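Local atomic coordinates of thiamine-binding periplasmic protein (PDB entry 2QRY), a protein that binds thiamine, thiamine phosphate and thiamine diphosphate in the periplasm and serves the ThiBPQ ABC transporter in thiamine import. Residues Arg155-Asp160 with Lys192-Thr197. Numbering follows the deposited sequence.
Sequences RVIYQD and KTVTVT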
loop_
_atom_site.group_PDB
_atom_site.type_symbol
_atom_site.label_atom_id
_atom_site.label_comp_id
_atom_site.label_asym_id
_atom_site.label_seq_id
_atom_site.Cartn_x
_atom_site.Cartn_y
_atom_site.Cartn_z
ATOM N N ARG A 155 13.162 -8.525 -16.774
ATOM C CA ARG A 155 11.755 -8.321 -17.091
ATOM C C ARG A 155 11.116 -7.724 -15.839
ATOM O O ARG A 155 11.268 -8.255 -14.739
ATOM C CB ARG A 155 11.073 -9.654 -17.409
ATOM C CG ARG A 155 11.924 -10.641 -18.185
ATOM C CD ARG A 155 11.944 -10.346 -19.667
ATOM N NE ARG A 155 10.608 -10.393 -20.256
ATOM C CZ ARG A 155 9.743 -11.389 -20.083
ATOM N NH1 ARG A 155 10.070 -12.435 -19.327
ATOM N NH2 ARG A 155 8.553 -11.339 -20.670
ATOM N N VAL A 156 10.390 -6.628 -16.006
ATOM C CA VAL A 156 9.752 -5.974 -14.878
ATOM C C VAL A 156 8.255 -5.769 -15.065
ATOM O O VAL A 156 7.783 -5.544 -16.173
ATOM C CB VAL A 156 10.406 -4.599 -14.615
ATOM C CG1 VAL A 156 9.586 -3.801 -13.626
ATOM C CG2 VAL A 156 11.809 -4.794 -14.077
ATOM N N ILE A 157 7.518 -5.865 -13.964
ATOM C CA ILE A 157 6.078 -5.634 -13.960
ATOM C C ILE A 157 5.760 -4.735 -12.759
ATOM O O ILE A 157 6.305 -4.928 -11.674
ATOM C CB ILE A 157 5.279 -6.962 -13.840
ATOM C CG1 ILE A 157 5.325 -7.713 -15.175
ATOM C CG2 ILE A 157 3.825 -6.677 -13.475
ATOM C CD1 ILE A 157 4.635 -9.064 -15.163
ATOM N N TYR A 158 4.905 -3.739 -12.951
ATOM C CA TYR A 158 4.532 -2.867 -11.840
ATOM C C TYR A 158 3.102 -2.373 -12.015
ATOM O O TYR A 158 2.445 -2.721 -12.996
ATOM C CB TYR A 158 5.522 -1.699 -11.709
ATOM C CG TYR A 158 5.547 -0.749 -12.884
ATOM C CD1 TYR A 158 4.702 0.357 -12.930
ATOM C CD2 TYR A 158 6.408 -0.966 -13.960
ATOM C CE1 TYR A 158 4.713 1.227 -14.018
ATOM C CE2 TYR A 158 6.422 -0.100 -15.053
ATOM C CZ TYR A 158 5.574 0.989 -15.074
ATOM O OH TYR A 158 5.578 1.836 -16.156
ATOM N N GLN A 159 2.614 -1.579 -11.066
ATOM C CA GLN A 159 1.237 -1.090 -11.121
ATOM C C GLN A 159 1.048 0.341 -11.601
ATOM O O GLN A 159 1.952 1.174 -11.527
ATOM C CB GLN A 159 0.565 -1.231 -9.750
ATOM C CG GLN A 159 0.731 -2.592 -9.091
ATOM C CD GLN A 159 2.132 -2.798 -8.560
ATOM O OE1 GLN A 159 2.733 -1.884 -8.011
ATOM N NE2 GLN A 159 2.655 -4.004 -8.712
ATOM N N ASP A 160 -0.164 0.608 -12.076
ATOM C CA ASP A 160 -0.559 1.913 -12.581
ATOM C C ASP A 160 -0.677 2.894 -11.417
ATOM O O ASP A 160 -1.456 2.678 -10.492
ATOM C CB ASP A 160 -1.910 1.791 -13.286
ATOM C CG ASP A 160 -2.287 3.046 -14.040
ATOM O OD1 ASP A 160 -1.984 4.150 -13.545
ATOM O OD2 ASP A 160 -2.903 2.930 -15.121
ATOM N N LYS A 192 12.107 -2.501 -20.355
ATOM C CA LYS A 192 12.225 -3.727 -19.578
ATOM C C LYS A 192 10.875 -4.115 -18.987
ATOM O O LYS A 192 10.768 -5.099 -18.254
ATOM C CB LYS A 192 13.252 -3.538 -18.457
ATOM C CG LYS A 192 14.602 -3.034 -18.949
ATOM C CD LYS A 192 15.592 -2.858 -17.808
ATOM C CE LYS A 192 16.859 -2.188 -18.313
ATOM N NZ LYS A 192 17.783 -1.838 -17.205
ATOM N N THR A 193 9.845 -3.347 -19.329
ATOM C CA THR A 193 8.503 -3.592 -18.811
ATOM C C THR A 193 7.664 -4.601 -19.594
ATOM O O THR A 193 7.353 -4.395 -20.764
ATOM C CB THR A 193 7.708 -2.278 -18.733
ATOM O OG1 THR A 193 8.462 -1.313 -17.995
ATOM C CG2 THR A 193 6.375 -2.509 -18.036
ATOM N N VAL A 194 7.285 -5.689 -18.934
ATOM C CA VAL A 194 6.459 -6.709 -19.570
ATOM C C VAL A 194 5.017 -6.202 -19.640
ATOM O O VAL A 194 4.356 -6.309 -20.675
ATOM C CB VAL A 194 6.495 -8.033 -18.775
ATOM C CG1 VAL A 194 5.530 -9.034 -19.387
ATOM C CG2 VAL A 194 7.907 -8.596 -18.771
ATOM N N THR A 195 4.538 -5.637 -18.536
ATOM C CA THR A 195 3.180 -5.108 -18.492
ATOM C C THR A 195 2.950 -4.246 -17.253
ATOM O O THR A 195 3.772 -4.212 -16.337
ATOM C CB THR A 195 2.131 -6.247 -18.495
ATOM O OG1 THR A 195 0.834 -5.694 -18.756
ATOM C CG2 THR A 195 2.107 -6.959 -17.150
ATOM N N VAL A 196 1.823 -3.548 -17.243
ATOM C CA VAL A 196 1.454 -2.701 -16.126
ATOM C C VAL A 196 -0.005 -2.988 -15.793
ATOM O O VAL A 196 -0.880 -2.840 -16.645
ATOM C CB VAL A 196 1.597 -1.219 -16.479
ATOM C CG1 VAL A 196 1.194 -0.367 -15.277
ATOM C CG2 VAL A 196 3.020 -0.924 -16.918
ATOM N N THR A 197 -0.263 -3.404 -14.558
ATOM C CA THR A 197 -1.615 -3.719 -14.122
ATOM C C THR A 197 -2.196 -2.595 -13.250
ATOM O O THR A 197 -1.462 -1.752 -12.728
ATOM C CB THR A 197 -1.628 -5.007 -13.303
ATOM O OG1 THR A 197 -0.991 -4.762 -12.046
ATOM C CG2 THR A 197 -0.868 -6.111 -14.026
HETATM O O HOH W 1 7.053 1.019 -18.328
#
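V156-Q159 and T193-T197 run side by side as parallel strands, with V156 N bonded to K192 O at 2.7 Å and V156 O receiving V194 N at one end, and Y158 O receiving T197 N and D160 N reaching T197 O at the other. In between, the second strand spends one residue more than the first: V156 pairs with T193 but Y158 with V196, a beta bulge made possible by the helical backbone angles of V194. The bulge turns the V194 side chain toward the first strand, where its CB meets I157 CG1 at 3.8 Å and its CG2 lies over one face of the R155 guanidinium, 3.4 Å from NH2. I157 also rests its CD1 on the methyl CG2 of T195, at 3.8 Å. Shortening I157 to an alanine would remove CG1 and CD1 and is likely to leave a gap beside V194 CB and the T195 methyl.

On the sheet face that bears V156, Y158, T193 and V196, Y158 carries the contact. With CG between the backbone N and the carbonyl carbon (chi1 64°), the ring reaches V196 and T193. V196 CG2 sits over one face, offset toward the rim, in a CH-pi contact 4.0 Å from the centroid. T193 comes to the ring edge, and a water in the ring plane links Y158 OH and T193 OG1, 2.7 Å from each; Y158 OH also bonds W324, and T193 OG1 the L189 carbonyl.

The two strands are the ends of a beta-alpha-beta crossover, joined mainly by helices 165-178 and 182-190. Q159 approaches the thiamine-binding residues S164 and W200, its side chain about 5 Å from the bound thiamin phosphate. Strand 214-218 flanks the first strand on its other edge, while helix 200-208 packs against the face bearing I157, Q159 and T197.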